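Local coordinates for VP4 protein (PDB 3P06) that probably acts as the serine protease that cuts a birnavirus polyprotein into its final products, captured here as an intramolecular acyl-enzyme, at residues Thr118-Val123 with Trp178-Val183; Leu5-Val10 with Thr87-Pro92. All blocks are in the same frame, centred on the assembly; numbering follows the deposited sequence.

Interactions 1 and 2 tie loops and strands of one VP4 protease domain together, their centres about 12 Å apart. They meet where Thr118-Val123 runs past the junction between strands 2-6 and 9-18. There Thr118 OG1 makes a probable hydrogen bond to Gly9 N at 3.1 Å. Beside it Pro119 CD packs on Gly9 O at 3.4 Å, and Val123 CG2 reaches Val10 CG1 at 3.8 Å. Neither contact forms the active site, whose predicted nucleophile Ser102 and partner Lys141 lie away from both. Interaction 1 does border a urea pocket, to which Thr118 and Pro119 contribute; the side chain of Thr87 in interaction 2 is about 9 Å from a bound urea.

Interaction 1: Thr118-Val123 with Trp178-Val183; sequences TPFLMV and WRKPMV
An inverse gamma turn centred on Phe120 presents its benzyl group to Trp178 and the residues after it, and the two aromatic residues carry the contact. A weak bond from Leu121 N to Pro119 O closes the turn. Chi1 of Phe120 (-176°) sets CG anti to the backbone N; CB and the CD1 corner of the ring lie over one indole face. Phe120 CB stands above the five-membered ring, 3.8 Å from its centroid, as a CH-pi contact. Phe120 CD1 lies above the rim of the six-membered ring, near Trp178 CD2 and 3.5 Å from Trp178 CE3. The two ring planes are inclined at 52°, an oblique pairing.

The indole is also gripped at its edge. Trp178 NE1 donates to Thr118 O over 2.7 Å, nearly straight at 176°, and the acceptor lies in the plane of the indole. Tryptophan suits the place because it offers a broad apolar face and one N-H for the carbonyl of the buried Thr118.

Around the phenyl ring, Arg179 N sits over one face, 3.6 Å from Phe120 CD2, while the guanidinium end of Arg179 leads away. Near the ring plane, Val183 CG1 approaches Phe120 CE1 at 3.7 Å, a compact branched group that meets the ring edge.

In the fold, the contact joins the approach to strand 122-123 with the loop between helix 166-173 and strand 183-184. Pro119 and Leu121 rest on that helix through Val173 and Val172, Phe120 also touches Ile151, and Met122 and Val123 continue onto strands 153-155 and 9-18.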
ATOM      1  N   THR A 118      -3.801   3.012 -11.918  1.00 22.11           N
ATOM      2  CA  THR A 118      -3.476   3.313 -10.497  1.00 18.94           C
ATOM      3  C   THR A 118      -3.697   4.813 -10.307  1.00 19.16           C
ATOM      4  O   THR A 118      -3.269   5.597 -11.177  1.00 18.82           O
ATOM      5  CB  THR A 118      -1.983   3.005 -10.304  1.00 17.82           C
ATOM      6  OG1 THR A 118      -1.781   1.599 -10.511  1.00 16.83           O
ATOM      7  CG2 THR A 118      -1.452   3.445  -8.955  1.00 13.53           C
ATOM      8  N   PRO A 119      -4.379   5.235  -9.211  1.00 18.87           N
ATOM      9  CA  PRO A 119      -4.588   6.659  -8.961  1.00 18.78           C
ATOM     10  C   PRO A 119      -3.265   7.354  -8.556  1.00 18.78           C
ATOM     11  O   PRO A 119      -2.371   6.727  -7.959  1.00 18.44           O
ATOM     12  CB  PRO A 119      -5.559   6.682  -7.731  1.00 19.96           C
ATOM     13  CG  PRO A 119      -5.392   5.429  -7.078  1.00 20.30           C
ATOM     14  CD  PRO A 119      -5.051   4.395  -8.190  1.00 18.38           C
ATOM     15  N   PHE A 120      -3.158   8.636  -8.851  1.00 18.55           N
ATOM     16  CA  PHE A 120      -1.971   9.362  -8.464  1.00 19.80           C
ATOM     17  C   PHE A 120      -2.226   9.872  -7.061  1.00 19.47           C
ATOM     18  O   PHE A 120      -2.513  11.054  -6.874  1.00 20.17           O
ATOM     19  CB  PHE A 120      -1.741  10.490  -9.443  1.00 19.90           C
ATOM     20  CG  PHE A 120      -0.489  11.261  -9.203  1.00 19.23           C
ATOM     21  CD1 PHE A 120       0.744  10.656  -9.315  1.00 20.10           C
ATOM     22  CD2 PHE A 120      -0.548  12.638  -8.887  1.00 19.51           C
ATOM     23  CE1 PHE A 120       1.928  11.385  -9.072  1.00 21.20           C
ATOM     24  CE2 PHE A 120       0.666  13.360  -8.638  1.00 20.06           C
ATOM     25  CZ  PHE A 120       1.868  12.733  -8.768  1.00 16.76           C
ATOM     26  N   LEU A 121      -2.142   8.967  -6.086  1.00 18.34           N
ATOM     27  CA  LEU A 121      -2.486   9.293  -4.744  1.00 19.40           C
ATOM     28  C   LEU A 121      -2.053   8.120  -3.895  1.00 20.44           C
ATOM     29  O   LEU A 121      -2.298   6.965  -4.258  1.00 24.05           O
ATOM     30  CB  LEU A 121      -4.003   9.448  -4.633  1.00 20.60           C
ATOM     31  CG  LEU A 121      -4.551   9.895  -3.267  1.00 21.84           C
ATOM     32  CD1 LEU A 121      -4.276  11.335  -3.028  1.00 21.44           C
ATOM     33  CD2 LEU A 121      -6.052   9.633  -3.104  1.00 21.82           C
HETATM   34  N   MSE A 122      -1.433   8.375  -2.764  1.00 17.99           N
HETATM   35  CA  MSE A 122      -1.030   7.271  -1.899  1.00 16.00           C
HETATM   36  C   MSE A 122      -2.076   7.189  -0.808  1.00 16.43           C
HETATM   37  O   MSE A 122      -2.729   8.209  -0.472  1.00 16.20           O
HETATM   38  CB  MSE A 122       0.333   7.557  -1.269  1.00 14.66           C
HETATM   39  CG  MSE A 122       1.440   7.674  -2.338  1.00 16.09           C
HETATM   40 SE   MSE A 122       3.171   7.808  -1.355  1.00 24.15          SE
HETATM   41  CE  MSE A 122       3.423   5.880  -1.271  1.00 12.02           C
ATOM     42  N   VAL A 123      -2.231   6.007  -0.233  1.00 15.68           N
ATOM     43  CA  VAL A 123      -3.263   5.874   0.787  1.00 17.58           C
ATOM     44  C   VAL A 123      -2.713   5.167   2.034  1.00 16.28           C
ATOM     45  O   VAL A 123      -2.006   4.193   1.902  1.00 16.35           O
ATOM     46  CB  VAL A 123      -4.470   5.104   0.168  1.00 19.53           C
ATOM     47  CG1 VAL A 123      -5.486   4.715   1.252  1.00 20.98           C
ATOM     48  CG2 VAL A 123      -5.150   5.962  -0.992  1.00 20.07           C
ATOM     49  N   TRP A 178      -2.470  11.552 -13.215  1.00 26.02           N
ATOM     50  CA  TRP A 178      -1.024  11.608 -12.945  1.00 23.48           C
ATOM     51  C   TRP A 178      -0.517  13.010 -13.300  1.00 26.19           C
ATOM     52  O   TRP A 178      -0.560  13.405 -14.493  1.00 25.44           O
ATOM     53  CB  TRP A 178      -0.311  10.486 -13.756  1.00 21.81           C
ATOM     54  CG  TRP A 178      -0.461   9.223 -12.972  1.00 22.07           C
ATOM     55  CD1 TRP A 178      -1.654   8.551 -12.719  1.00 21.72           C
ATOM     56  CD2 TRP A 178       0.551   8.558 -12.171  1.00 19.41           C
ATOM     57  NE1 TRP A 178      -1.412   7.469 -11.864  1.00 20.63           N
ATOM     58  CE2 TRP A 178      -0.085   7.470 -11.496  1.00 17.29           C
ATOM     59  CE3 TRP A 178       1.931   8.763 -11.968  1.00 17.41           C
ATOM     60  CZ2 TRP A 178       0.625   6.588 -10.645  1.00 18.79           C
ATOM     61  CZ3 TRP A 178       2.631   7.908 -11.097  1.00 16.73           C
ATOM     62  CH2 TRP A 178       1.981   6.822 -10.451  1.00 18.13           C
ATOM     63  N   ARG A 179      -0.030  13.761 -12.310  1.00 31.66           N
ATOM     64  CA  ARG A 179       0.507  15.102 -12.612  1.00 34.31           C
ATOM     65  C   ARG A 179       1.968  15.015 -13.120  1.00 31.93           C
ATOM     66  O   ARG A 179       2.516  15.975 -13.640  1.00 32.53           O
ATOM     67  CB  ARG A 179       0.400  16.044 -11.402  1.00 37.45           C
ATOM     68  CG  ARG A 179      -1.029  16.287 -10.866  1.00 45.67           C
ATOM     69  CD  ARG A 179      -1.845  17.144 -11.814  1.00 54.94           C
ATOM     70  NE  ARG A 179      -3.274  17.033 -11.521  1.00 63.75           N
ATOM     71  CZ  ARG A 179      -4.232  17.701 -12.152  1.00 68.15           C
ATOM     72  NH1 ARG A 179      -3.941  18.557 -13.126  1.00 69.99           N
ATOM     73  NH2 ARG A 179      -5.491  17.506 -11.806  1.00 73.54           N
ATOM     74  N   LYS A 180       2.599  13.862 -12.982  1.00 28.88           N
ATOM     75  CA  LYS A 180       3.866  13.636 -13.685  1.00 28.71           C
ATOM     76  C   LYS A 180       3.933  12.169 -14.112  1.00 27.33           C
ATOM     77  O   LYS A 180       3.060  11.400 -13.753  1.00 27.78           O
ATOM     78  CB  LYS A 180       5.078  14.054 -12.829  1.00 29.14           C
ATOM     79  CG  LYS A 180       5.157  13.286 -11.535  1.00 27.72           C
ATOM     80  CD  LYS A 180       6.212  13.914 -10.647  1.00 33.34           C
ATOM     81  CE  LYS A 180       6.092  13.327  -9.269  1.00 28.97           C
ATOM     82  NZ  LYS A 180       7.325  13.686  -8.534  1.00 33.43           N
ATOM     83  N   PRO A 181       4.912  11.799 -14.948  1.00 27.95           N
ATOM     84  CA  PRO A 181       4.801  10.451 -15.526  1.00 28.14           C
ATOM     85  C   PRO A 181       5.055   9.287 -14.565  1.00 25.87           C
ATOM     86  O   PRO A 181       4.567   8.178 -14.794  1.00 26.70           O
ATOM     87  CB  PRO A 181       5.865  10.458 -16.683  1.00 29.54           C
ATOM     88  CG  PRO A 181       6.705  11.677 -16.463  1.00 31.18           C
ATOM     89  CD  PRO A 181       5.777  12.667 -15.767  1.00 29.84           C
HETATM   90  N   MSE A 182       5.794   9.540 -13.501  1.00 24.60           N
HETATM   91  CA  MSE A 182       6.329   8.440 -12.664  1.00 24.61           C
HETATM   92  C   MSE A 182       6.698   9.007 -11.295  1.00 22.68           C
HETATM   93  O   MSE A 182       7.040  10.192 -11.211  1.00 22.89           O
HETATM   94  CB  MSE A 182       7.585   7.898 -13.333  1.00 25.25           C
HETATM   95  CG  MSE A 182       8.357   6.780 -12.641  1.00 32.78           C
HETATM   96 SE   MSE A 182      10.238   6.719 -13.376  1.00 54.35          SE
HETATM   97  CE  MSE A 182      10.024   7.316 -15.226  1.00 48.09           C
ATOM     98  N   VAL A 183       6.587   8.176 -10.256  1.00 19.91           N
ATOM     99  CA  VAL A 183       7.071   8.507  -8.940  1.00 20.50           C
ATOM    100  C   VAL A 183       8.111   7.475  -8.612  1.00 20.11           C
ATOM    101  O   VAL A 183       8.005   6.279  -9.003  1.00 18.16           O
ATOM    102  CB  VAL A 183       5.930   8.565  -7.796  1.00 20.67           C
ATOM    103  CG1 VAL A 183       5.105   9.859  -7.950  1.00 26.58           C
ATOM    104  CG2 VAL A 183       4.973   7.340  -7.804  1.00 17.81           C
TER

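Interaction 2: Leu5-Val10 with Thr87-Pro92; sequences LSAVGV and TSILVP
Leu5 and Ile89 face each other as an antiparallel hydrogen-bonded pair, joining strand 2-6, an outermost strand of a four-stranded antiparallel sheet, to strand 88-92. Leu5 N donates to Ile89 O and Ile89 N returns the bond to Leu5 O, both at 2.8 Å. Ser6 and Ser88 follow as a non-hydrogen-bonded pair, their CA atoms 4.3 Å apart. At the end of the ladder Ala7 N reaches Thr87 O at 2.9 Å, approaching from above the carbonyl plane, 51° out of it, as the chain leaves the strand.

The tightly packed part is the apolar side carrying Leu5 and Ile89. Leu5 CD1 meets Val91 CG2 at 3.8 Å, the two side chains crossing obliquely. Ile89 CG1 lies between its backbone N and carbonyl carbon (chi1 54°), and the extended second torsion (chi2 -172°) carries CD1 to within 3.9 Å of Ala7 CB. Ala7 offers only a methyl, which also touches Val30. The beta-branched Ile89 packs on strands 21-31 and 75-81, and Val91 on the latter.

On the side of Ser6 and Ser88 the contact is looser; Ser6, and Thr87 just before the strand, are exposed. Here the contact is mostly backbone: Ser6 CA approaches Thr87 O at 3.3 Å as a CA-H...O contact. Ser88 OG is hydrogen-bonded to Thr85 OG1, and its CB lies close to Leu5 O, so the looseness is at Ser6 and Thr87.

The chemistry therefore divides in two. Three main-chain hydrogen bonds set the register, whereas the apolar side-chain contacts are made by Leu5, Ala7, Ile89 and Val91, packed against neighbouring strands; small hydroxyl residues suit the more exposed end, where Ser88 has Thr85 as its partner.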
ATOM      1  N   LEU A   5       6.597  -4.542 -13.901  1.00 21.98           N
ATOM      2  CA  LEU A   5       5.366  -5.307 -14.136  1.00 23.35           C
ATOM      3  C   LEU A   5       4.272  -4.340 -14.558  1.00 23.25           C
ATOM      4  O   LEU A   5       4.192  -3.217 -14.037  1.00 20.90           O
ATOM      5  CB  LEU A   5       4.925  -6.040 -12.830  1.00 23.62           C
ATOM      6  CG  LEU A   5       5.985  -6.860 -12.092  1.00 24.83           C
ATOM      7  CD1 LEU A   5       5.447  -7.344 -10.788  1.00 27.72           C
ATOM      8  CD2 LEU A   5       6.426  -8.076 -12.990  1.00 27.60           C
ATOM      9  N   SER A   6       3.430  -4.749 -15.518  1.00 23.90           N
ATOM     10  CA  SER A   6       2.166  -4.057 -15.794  1.00 25.35           C
ATOM     11  C   SER A   6       1.295  -4.351 -14.621  1.00 24.38           C
ATOM     12  O   SER A   6       1.134  -5.490 -14.287  1.00 26.92           O
ATOM     13  CB  SER A   6       1.431  -4.711 -16.977  1.00 27.14           C
ATOM     14  OG  SER A   6       2.156  -4.445 -18.122  1.00 31.45           O
ATOM     15  N   ALA A   7       0.675  -3.377 -14.022  1.00 22.60           N
ATOM     16  CA  ALA A   7      -0.030  -3.632 -12.763  1.00 22.31           C
ATOM     17  C   ALA A   7      -0.846  -2.440 -12.477  1.00 21.09           C
ATOM     18  O   ALA A   7      -0.465  -1.298 -12.794  1.00 20.32           O
ATOM     19  CB  ALA A   7       0.983  -3.790 -11.602  1.00 20.71           C
ATOM     20  N   VAL A   8      -1.943  -2.698 -11.813  1.00 21.17           N
ATOM     21  CA  VAL A   8      -2.808  -1.633 -11.368  1.00 21.59           C
ATOM     22  C   VAL A   8      -3.075  -1.907  -9.879  1.00 20.14           C
ATOM     23  O   VAL A   8      -3.227  -3.060  -9.488  1.00 19.22           O
ATOM     24  CB  VAL A   8      -4.084  -1.606 -12.257  1.00 23.45           C
ATOM     25  CG1 VAL A   8      -5.221  -0.810 -11.619  1.00 24.72           C
ATOM     26  CG2 VAL A   8      -3.714  -1.004 -13.656  1.00 27.51           C
ATOM     27  N   GLY A   9      -3.081  -0.863  -9.070  1.00 19.51           N
ATOM     28  CA  GLY A   9      -3.378  -1.010  -7.663  1.00 19.44           C
ATOM     29  C   GLY A   9      -3.317   0.330  -6.973  1.00 19.50           C
ATOM     30  O   GLY A   9      -3.505   1.371  -7.618  1.00 20.32           O
ATOM     31  N   VAL A  10      -3.051   0.326  -5.660  1.00 17.62           N
ATOM     32  CA  VAL A  10      -3.045   1.578  -4.926  1.00 15.86           C
ATOM     33  C   VAL A  10      -1.779   1.649  -4.044  1.00 15.41           C
ATOM     34  O   VAL A  10      -1.465   0.680  -3.301  1.00 13.25           O
ATOM     35  CB  VAL A  10      -4.368   1.746  -4.070  1.00 18.39           C
ATOM     36  CG1 VAL A  10      -4.270   2.973  -3.139  1.00 15.78           C
ATOM     37  CG2 VAL A  10      -5.605   1.869  -5.009  1.00 18.35           C
ATOM     38  N   THR A  87       0.300   2.572 -14.890  1.00 22.02           N
ATOM     39  CA  THR A  87       0.044   1.196 -15.323  1.00 22.23           C
ATOM     40  C   THR A  87       1.185   0.219 -15.117  1.00 21.42           C
ATOM     41  O   THR A  87       1.121  -0.939 -15.581  1.00 21.47           O
ATOM     42  CB  THR A  87      -0.346   1.119 -16.874  1.00 24.97           C
ATOM     43  OG1 THR A  87       0.768   1.588 -17.647  1.00 26.92           O
ATOM     44  CG2 THR A  87      -1.541   1.968 -17.173  1.00 25.33           C
ATOM     45  N   SER A  88       2.234   0.642 -14.428  1.00 20.98           N
ATOM     46  CA  SER A  88       3.327  -0.286 -14.165  1.00 21.27           C
ATOM     47  C   SER A  88       4.033   0.006 -12.869  1.00 19.05           C
ATOM     48  O   SER A  88       3.969   1.159 -12.349  1.00 18.47           O
ATOM     49  CB  SER A  88       4.331  -0.235 -15.344  1.00 22.28           C
ATOM     50  OG  SER A  88       4.952   1.017 -15.267  1.00 28.91           O
ATOM     51  N   ILE A  89       4.725  -1.005 -12.345  1.00 16.47           N
ATOM     52  CA  ILE A  89       5.563  -0.761 -11.208  1.00 16.77           C
ATOM     53  C   ILE A  89       6.896  -1.431 -11.375  1.00 17.39           C
ATOM     54  O   ILE A  89       7.021  -2.371 -12.129  1.00 18.07           O
ATOM     55  CB  ILE A  89       4.932  -1.332  -9.879  1.00 16.33           C
ATOM     56  CG1 ILE A  89       4.590  -2.844 -10.046  1.00 18.18           C
ATOM     57  CG2 ILE A  89       3.717  -0.525  -9.554  1.00 15.38           C
ATOM     58  CD1 ILE A  89       3.796  -3.458  -8.882  1.00 18.51           C
ATOM     59  N   LEU A  90       7.865  -1.004 -10.603  1.00 16.50           N
ATOM     60  CA  LEU A  90       9.108  -1.678 -10.574  1.00 17.91           C
ATOM     61  C   LEU A  90       9.277  -2.224  -9.128  1.00 18.46           C
ATOM     62  O   LEU A  90       9.316  -1.459  -8.153  1.00 16.18           O
ATOM     63  CB  LEU A  90      10.200  -0.706 -10.943  1.00 17.96           C
ATOM     64  CG  LEU A  90      11.661  -1.197 -10.962  1.00 22.12           C
ATOM     65  CD1 LEU A  90      11.801  -2.440 -11.767  1.00 28.02           C
ATOM     66  CD2 LEU A  90      12.524  -0.161 -11.669  1.00 27.08           C
ATOM     67  N   VAL A  91       9.393  -3.538  -9.034  1.00 18.56           N
ATOM     68  CA  VAL A  91       9.442  -4.270  -7.776  1.00 18.59           C
ATOM     69  C   VAL A  91      10.924  -4.668  -7.605  1.00 20.03           C
ATOM     70  O   VAL A  91      11.503  -5.355  -8.454  1.00 19.70           O
ATOM     71  CB  VAL A  91       8.520  -5.529  -7.852  1.00 17.88           C
ATOM     72  CG1 VAL A  91       8.570  -6.400  -6.543  1.00 19.17           C
ATOM     73  CG2 VAL A  91       7.027  -5.098  -8.099  1.00 16.89           C
ATOM     74  N   PRO A  92      11.527  -4.242  -6.504  1.00 19.68           N
ATOM     75  CA  PRO A  92      12.970  -4.542  -6.313  1.00 20.86           C
ATOM     76  C   PRO A  92      13.100  -6.004  -5.865  1.00 22.15           C
ATOM     77  O   PRO A  92      12.144  -6.575  -5.299  1.00 21.32           O
ATOM     78  CB  PRO A  92      13.394  -3.581  -5.196  1.00 19.35           C
ATOM     79  CG  PRO A  92      12.019  -3.449  -4.335  1.00 17.75           C
ATOM     80  CD  PRO A  92      10.927  -3.418  -5.418  1.00 17.92           C
TER